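Local coordinates for protein stress response kinase A (Escherichia coli, PDB 1ZYL) that phosphorylates itself and other proteins on serine and threonine, using ATP, and protects the cell against stress, at residues 164-169 with 301-306; 161-164 with 170-173; 153-158 with 281-286. All coordinates share one frame; numbering follows the deposited sequence.

Contact 1: residues 164-169 with 301-306; sequences TLIPSG and DYWLRQ
The indole NE1 of Trp303 lies 3.7 Å from Leu165 O, too far for a bond, and gives its N-H instead to the backbone oxygen of Leu297. The carbonyl approaches the ring obliquely. With NE1 satisfied on the Leu297 side, the contact between the loop 164-169 and the helix 301-306 is carried by carbon. Ile166 CG1 sits over one face of the indole, 3.6 Å from the centroid of the Trp303 six-membered ring and only 10° off its normal, a CH-pi contact. With CG1 beside the backbone N (chi1 -65°), Ile166 brings this methylene over the ring, and its CD1 follows at 4.0 Å from Trp303 CZ3. Tyr302 CD1 comes against the opposite face, closing the indole between a tyrosine and an isoleucine. Farther along the ring, Pro167 CD meets the pyrrole side obliquely, 3.4 Å from Trp303 CD1, and its side chain crosses the indole at about a right angle. With an alanine in place of Trp303, Ile166 CG1 and Pro167 CD would probably face a gap, and Leu297 O would be likely to lose its indole donor. This is apolar packing away from the inferred active-site residues, in the helical part of a kinase of the phosphotransferase family. Phe174 of helix 171-188 meets the Trp303 ring edge-to-face and also touches Ile166, while Leu278 of helix 266-283 packs on the indole, so that Trp303 ties helix 300-316 to both these helices and to the loop leading into 171-188.

Contact 2: residues 161-164 with 170-173; sequences EDAT and LKAA
Lys171 reaches back from the first turn of helix 171-188 to the end of helix 149-161, at the loop end of an antiparallel alpha-alpha hairpin. Its side chain supplies more than half of the small area buried here. With CG anti to the backbone N (chi1 166°) and a bend at chi3 (-70°), the chain lays CD and CE beside the last turn, Lys171 CD 4.0 Å from Glu161 O. That carbonyl belongs to the helix's final residue, and Lys171 NZ stops 3.8 Å from Glu161 O, beyond hydrogen-bonding distance. A positive charge near the C-terminal end of a helix is nevertheless likely to be favourable. The closest approach is no bond either: Thr164 N lies 3.5 Å from Lys171 NZ, and both are donors.

The rest is loose. Glu161 and Thr164 are exposed, their CB atoms leading off from the second segment, and the Glu161 carboxylate turns back to a salt bridge with Arg157 of its own helix. Leu170, at the N-cap position, instead packs on Trp303 and Leu304 of helix 300-316. Among side chains of 161-164, Ala163 comes nearest, its CB 4.0 Å from Lys171 NZ.

Contact 3: residues 153-158 with 281-286; sequences LIEPRK and LMRRWA
Arg283 NH1 comes up against the helix backbone at Glu155 and Pro156, its guanidinium edge toward Glu155 CB at 3.8 Å. Pro156 N lies obliquely to the group, 3.9 Å from Arg283 NH1, and the ring methylene Pro156 CD is a little farther off. These are van der Waals approaches. Glu155 OE2 stands 4.5 Å from Arg283 NH1, well out of the guanidinium plane, and no N-H points at it, so the opposite charges probably attract across this distance without forming a salt bridge.

The reach comes from an arginine stretched from CG to NE, with CG beside its backbone N (chi1 -76°). Its root lies in the last turn of helix 266-283. The backbone of Arg283 is hydrogen-bonded to that of Phe6 near the chain's N-terminus, and its side chain also touches Ser4 and Tyr276. On the other side, Pro156 cannot donate a hydrogen bond to the preceding turn, and helix 149-161 is kinked there.

Beyond this shell Pro156 packs on Val275 and Ala279, so helix 149-161 lies against helix 266-283 as well. Helix 149-161 also packs on helix 171-188: Leu153 reaches Val275 as well as Ile182 and Val185, and Arg157 forms a salt bridge with Asp179, leaving helix 149-161 packed against two helices of the kinase's helical lobe.

Met282 joins all three contacts: its CE lies 3.5 Å from Ala163 CB of contact 2, while its SD is 4.1 Å from Trp303 CH2 of contact 1. Contacts 1 and 2 share Thr164 and have centres about 7 Å apart; Ile166 CB meets Lys171 CE at 3.5 Å. The centre of contact 3 lies about 14 Å from that of contact 1 and 12 Å from that of contact 2. All three sit away from the inferred catalytic Asp201 and Asp217. Next to Arg283 in sequence, Arg284 forms a salt bridge with Glu38, which lies two residues after Ser36, an inferred ATP site.

Contact 1: residues 164-169 with 301-306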
# COMPACT_ATOMS: atom_id res chain seq x y z
N THR A 164 21.85 -12.82 -0.95
CA THR A 164 22.61 -13.06 -2.18
C THR A 164 22.71 -11.77 -2.98
O THR A 164 23.75 -11.47 -3.57
CB THR A 164 21.93 -14.10 -3.12
OG1 THR A 164 22.09 -15.42 -2.61
CG2 THR A 164 22.53 -14.02 -4.51
N LEU A 165 21.61 -11.02 -3.01
CA LEU A 165 21.54 -9.77 -3.76
C LEU A 165 22.20 -8.58 -3.07
O LEU A 165 22.31 -7.50 -3.64
CB LEU A 165 20.08 -9.46 -4.05
CG LEU A 165 19.79 -8.77 -5.37
CD1 LEU A 165 20.46 -9.53 -6.50
CD2 LEU A 165 18.30 -8.70 -5.59
N ILE A 166 22.63 -8.78 -1.83
CA ILE A 166 23.29 -7.74 -1.06
C ILE A 166 24.79 -7.96 -1.19
O ILE A 166 25.29 -9.03 -0.85
CB ILE A 166 22.92 -7.84 0.45
CG1 ILE A 166 21.42 -7.55 0.65
CG2 ILE A 166 23.77 -6.89 1.27
CD1 ILE A 166 20.90 -7.88 2.05
N PRO A 167 25.54 -6.98 -1.72
CA PRO A 167 26.99 -7.12 -1.87
C PRO A 167 27.66 -7.70 -0.62
O PRO A 167 27.49 -7.18 0.49
CB PRO A 167 27.44 -5.69 -2.14
CG PRO A 167 26.34 -5.17 -3.01
CD PRO A 167 25.07 -5.73 -2.34
N SER A 168 28.41 -8.78 -0.80
CA SER A 168 29.09 -9.43 0.32
C SER A 168 30.03 -8.48 1.05
O SER A 168 30.66 -7.62 0.42
CB SER A 168 29.88 -10.63 -0.19
OG SER A 168 30.83 -10.23 -1.17
N GLY A 169 30.16 -8.64 2.37
CA GLY A 169 31.04 -7.77 3.12
C GLY A 169 30.66 -6.33 2.85
O GLY A 169 31.34 -5.58 2.16
N ASP A 301 26.51 1.26 -3.91
CA ASP A 301 26.00 2.60 -3.64
C ASP A 301 24.64 2.50 -2.98
O ASP A 301 24.40 3.08 -1.92
CB ASP A 301 25.86 3.42 -4.93
CG ASP A 301 27.21 3.79 -5.54
OD1 ASP A 301 27.94 2.87 -5.96
OD2 ASP A 301 27.52 5.00 -5.60
N TYR A 302 23.75 1.75 -3.61
CA TYR A 302 22.41 1.57 -3.11
C TYR A 302 22.36 0.95 -1.71
O TYR A 302 21.61 1.42 -0.86
CB TYR A 302 21.61 0.72 -4.09
CG TYR A 302 20.19 0.46 -3.66
CD1 TYR A 302 19.84 -0.75 -3.08
CD2 TYR A 302 19.22 1.44 -3.81
CE1 TYR A 302 18.54 -0.97 -2.65
CE2 TYR A 302 17.91 1.23 -3.38
CZ TYR A 302 17.58 0.02 -2.80
OH TYR A 302 16.30 -0.19 -2.35
N TRP A 303 23.14 -0.09 -1.47
CA TRP A 303 23.14 -0.73 -0.16
C TRP A 303 23.90 0.06 0.89
O TRP A 303 23.79 -0.22 2.07
CB TRP A 303 23.66 -2.17 -0.23
CG TRP A 303 22.70 -3.03 -0.96
CD1 TRP A 303 22.72 -3.33 -2.28
CD2 TRP A 303 21.49 -3.59 -0.44
NE1 TRP A 303 21.59 -4.03 -2.63
CE2 TRP A 303 20.82 -4.20 -1.52
CE3 TRP A 303 20.90 -3.62 0.83
CZ2 TRP A 303 19.59 -4.84 -1.37
CZ3 TRP A 303 19.67 -4.26 0.98
CH2 TRP A 303 19.03 -4.86 -0.12
N LEU A 304 24.68 1.04 0.45
CA LEU A 304 25.40 1.87 1.40
C LEU A 304 24.44 2.95 1.84
O LEU A 304 24.34 3.25 3.02
CB LEU A 304 26.63 2.51 0.76
CG LEU A 304 27.76 1.54 0.43
CD1 LEU A 304 28.93 2.33 -0.10
CD2 LEU A 304 28.15 0.77 1.67
N ARG A 305 23.74 3.54 0.87
CA ARG A 305 22.77 4.59 1.15
C ARG A 305 21.67 4.05 2.05
O ARG A 305 21.21 4.74 2.97
CB ARG A 305 22.11 5.11 -0.13
CG ARG A 305 23.05 5.75 -1.14
CD ARG A 305 22.29 6.69 -2.07
NE ARG A 305 22.89 6.77 -3.40
CZ ARG A 305 22.85 5.80 -4.31
NH1 ARG A 305 23.42 5.97 -5.49
NH2 ARG A 305 22.23 4.65 -4.04
N GLN A 306 21.25 2.83 1.78
CA GLN A 306 20.19 2.19 2.54
C GLN A 306 20.67 2.01 3.98
O GLN A 306 19.94 2.31 4.92
CB GLN A 306 19.85 0.84 1.92
CG GLN A 306 18.40 0.41 2.09
CD GLN A 306 17.44 1.32 1.36
OE1 GLN A 306 17.62 1.60 0.18
NE2 GLN A 306 16.40 1.77 2.07

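Contact 2: residues 161-164 with 170-173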
# COMPACT_ATOMS: atom_id res chain seq x y z
N GLU A 161 19.11 -11.97 5.43
CA GLU A 161 20.19 -12.86 5.85
C GLU A 161 20.76 -13.66 4.69
O GLU A 161 21.94 -13.54 4.36
CB GLU A 161 19.69 -13.83 6.90
CG GLU A 161 20.78 -14.68 7.51
CD GLU A 161 21.65 -13.91 8.47
OE1 GLU A 161 22.69 -14.44 8.90
OE2 GLU A 161 21.29 -12.76 8.81
N ASP A 162 19.91 -14.47 4.06
CA ASP A 162 20.28 -15.32 2.94
C ASP A 162 20.00 -14.66 1.58
O ASP A 162 19.72 -15.34 0.58
CB ASP A 162 19.50 -16.63 3.04
CG ASP A 162 19.62 -17.27 4.42
OD1 ASP A 162 18.61 -17.82 4.91
OD2 ASP A 162 20.73 -17.21 5.00
N ALA A 163 20.11 -13.33 1.57
CA ALA A 163 19.83 -12.49 0.40
C ALA A 163 20.52 -12.79 -0.94
O ALA A 163 19.84 -12.97 -1.95
CB ALA A 163 20.06 -11.03 0.76
N THR A 164 21.85 -12.82 -0.95
CA THR A 164 22.61 -13.06 -2.18
C THR A 164 22.71 -11.77 -2.98
O THR A 164 23.75 -11.47 -3.57
CB THR A 164 21.93 -14.10 -3.12
OG1 THR A 164 22.09 -15.42 -2.61
CG2 THR A 164 22.53 -14.02 -4.51
N LEU A 170 29.53 -5.96 3.43
CA LEU A 170 28.91 -4.66 3.30
C LEU A 170 27.55 -5.08 3.85
O LEU A 170 26.77 -4.29 4.39
CB LEU A 170 28.84 -4.25 1.83
CG LEU A 170 27.74 -3.28 1.40
CD1 LEU A 170 28.26 -2.32 0.35
CD2 LEU A 170 26.55 -4.08 0.88
N LYS A 171 27.31 -6.39 3.74
CA LYS A 171 26.10 -7.02 4.24
C LYS A 171 26.12 -6.95 5.77
O LYS A 171 25.10 -6.66 6.40
CB LYS A 171 26.03 -8.49 3.80
CG LYS A 171 24.99 -9.32 4.53
CD LYS A 171 24.71 -10.65 3.83
CE LYS A 171 23.95 -10.43 2.52
NZ LYS A 171 23.87 -11.65 1.65
N ALA A 172 27.28 -7.21 6.36
CA ALA A 172 27.41 -7.19 7.81
C ALA A 172 26.95 -5.86 8.38
O ALA A 172 26.08 -5.81 9.24
CB ALA A 172 28.84 -7.44 8.20
N ALA A 173 27.55 -4.78 7.89
CA ALA A 173 27.20 -3.45 8.36
C ALA A 173 25.71 -3.23 8.16
O ALA A 173 25.02 -2.73 9.04
CB ALA A 173 27.98 -2.41 7.59

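Contact 3: residues 153-158 with 281-286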
# COMPACT_ATOMS: atom_id res chain seq x y z
N LEU A 153 8.96 -6.43 9.84
CA LEU A 153 10.36 -6.44 10.28
C LEU A 153 11.09 -7.79 10.31
O LEU A 153 12.08 -7.99 9.60
CB LEU A 153 10.48 -5.80 11.66
CG LEU A 153 10.00 -4.37 11.82
CD1 LEU A 153 10.28 -3.90 13.23
CD2 LEU A 153 10.70 -3.49 10.83
N ILE A 154 10.63 -8.71 11.15
CA ILE A 154 11.31 -9.99 11.28
C ILE A 154 11.41 -10.83 10.02
O ILE A 154 12.45 -11.44 9.78
CB ILE A 154 10.70 -10.82 12.43
CG1 ILE A 154 9.24 -11.17 12.13
CG2 ILE A 154 10.79 -10.04 13.74
CD1 ILE A 154 8.59 -12.03 13.19
N GLU A 155 10.35 -10.88 9.21
CA GLU A 155 10.40 -11.67 7.98
C GLU A 155 11.44 -11.10 7.02
O GLU A 155 12.30 -11.83 6.52
CB GLU A 155 9.03 -11.72 7.30
CG GLU A 155 8.15 -12.85 7.78
CD GLU A 155 6.92 -13.03 6.92
OE1 GLU A 155 5.96 -12.24 7.07
OE2 GLU A 155 6.91 -13.97 6.08
N PRO A 156 11.37 -9.80 6.74
CA PRO A 156 12.35 -9.19 5.84
C PRO A 156 13.78 -9.44 6.34
O PRO A 156 14.65 -9.86 5.58
CB PRO A 156 11.97 -7.72 5.88
CG PRO A 156 10.48 -7.79 5.98
CD PRO A 156 10.27 -8.86 7.03
N ARG A 157 14.03 -9.20 7.62
CA ARG A 157 15.36 -9.43 8.15
C ARG A 157 15.81 -10.85 7.86
O ARG A 157 16.99 -11.09 7.63
CB ARG A 157 15.40 -9.21 9.66
CG ARG A 157 16.76 -9.53 10.27
CD ARG A 157 17.84 -8.65 9.67
NE ARG A 157 19.10 -9.37 9.46
CZ ARG A 157 19.81 -9.95 10.42
NH1 ARG A 157 20.94 -10.58 10.13
NH2 ARG A 157 19.39 -9.92 11.68
N LYS A 158 14.88 -11.80 7.87
CA LYS A 158 15.22 -13.20 7.58
C LYS A 158 15.63 -13.35 6.12
O LYS A 158 16.56 -14.08 5.81
CB LYS A 158 14.04 -14.12 7.87
CG LYS A 158 13.72 -14.29 9.33
CD LYS A 158 12.54 -15.23 9.52
CE LYS A 158 12.14 -15.31 10.99
NZ LYS A 158 13.32 -15.61 11.85
N LEU A 281 10.77 -5.79 -2.95
CA LEU A 281 11.49 -5.74 -4.23
C LEU A 281 12.26 -7.03 -4.43
O LEU A 281 12.13 -7.67 -5.46
CB LEU A 281 12.49 -4.59 -4.25
CG LEU A 281 11.94 -3.18 -4.43
CD1 LEU A 281 13.02 -2.19 -4.07
CD2 LEU A 281 11.47 -2.98 -5.86
N MET A 282 13.05 -7.39 -3.44
CA MET A 282 13.83 -8.62 -3.51
C MET A 282 12.97 -9.82 -3.88
O MET A 282 13.28 -10.52 -4.84
CB MET A 282 14.54 -8.86 -2.17
CG MET A 282 15.48 -7.73 -1.75
SD MET A 282 16.41 -8.00 -0.21
CE MET A 282 17.79 -8.85 -0.86
N ARG A 283 11.89 -10.06 -3.15
CA ARG A 283 11.03 -11.22 -3.43
C ARG A 283 10.48 -11.31 -4.84
O ARG A 283 10.24 -12.40 -5.34
CB ARG A 283 9.86 -11.27 -2.44
CG ARG A 283 10.24 -11.76 -1.05
CD ARG A 283 9.15 -11.40 -0.05
NE ARG A 283 9.60 -11.61 1.33
CZ ARG A 283 9.03 -11.07 2.40
NH1 ARG A 283 9.52 -11.32 3.60
NH2 ARG A 283 7.99 -10.26 2.27
N ARG A 284 10.30 -10.16 -5.48
CA ARG A 284 9.76 -10.11 -6.83
C ARG A 284 10.84 -9.94 -7.89
O ARG A 284 10.55 -9.60 -9.03
CB ARG A 284 8.78 -8.94 -6.92
CG ARG A 284 7.62 -9.05 -5.96
CD ARG A 284 6.88 -7.74 -5.75
NE ARG A 284 5.55 -7.97 -5.19
CZ ARG A 284 5.30 -8.57 -4.02
NH1 ARG A 284 4.04 -8.74 -3.63
NH2 ARG A 284 6.30 -8.97 -3.24
N TRP A 285 12.09 -10.19 -7.53
CA TRP A 285 13.20 -10.02 -8.46
C TRP A 285 13.17 -10.88 -9.72
O TRP A 285 13.71 -10.48 -10.74
CB TRP A 285 14.53 -10.24 -7.73
CG TRP A 285 15.70 -9.61 -8.40
CD1 TRP A 285 16.82 -10.24 -8.84
CD2 TRP A 285 15.87 -8.23 -8.69
NE1 TRP A 285 17.69 -9.33 -9.39
CE2 TRP A 285 17.13 -8.09 -9.31
CE3 TRP A 285 15.09 -7.09 -8.49
CZ2 TRP A 285 17.63 -6.85 -9.73
CZ3 TRP A 285 15.58 -5.86 -8.90
CH2 TRP A 285 16.83 -5.75 -9.51
N ALA A 286 12.55 -12.06 -9.66
CA ALA A 286 12.50 -12.93 -10.84
C ALA A 286 11.53 -12.40 -11.89
O ALA A 286 11.43 -12.93 -12.99
CB ALA A 286 12.10 -14.34 -10.43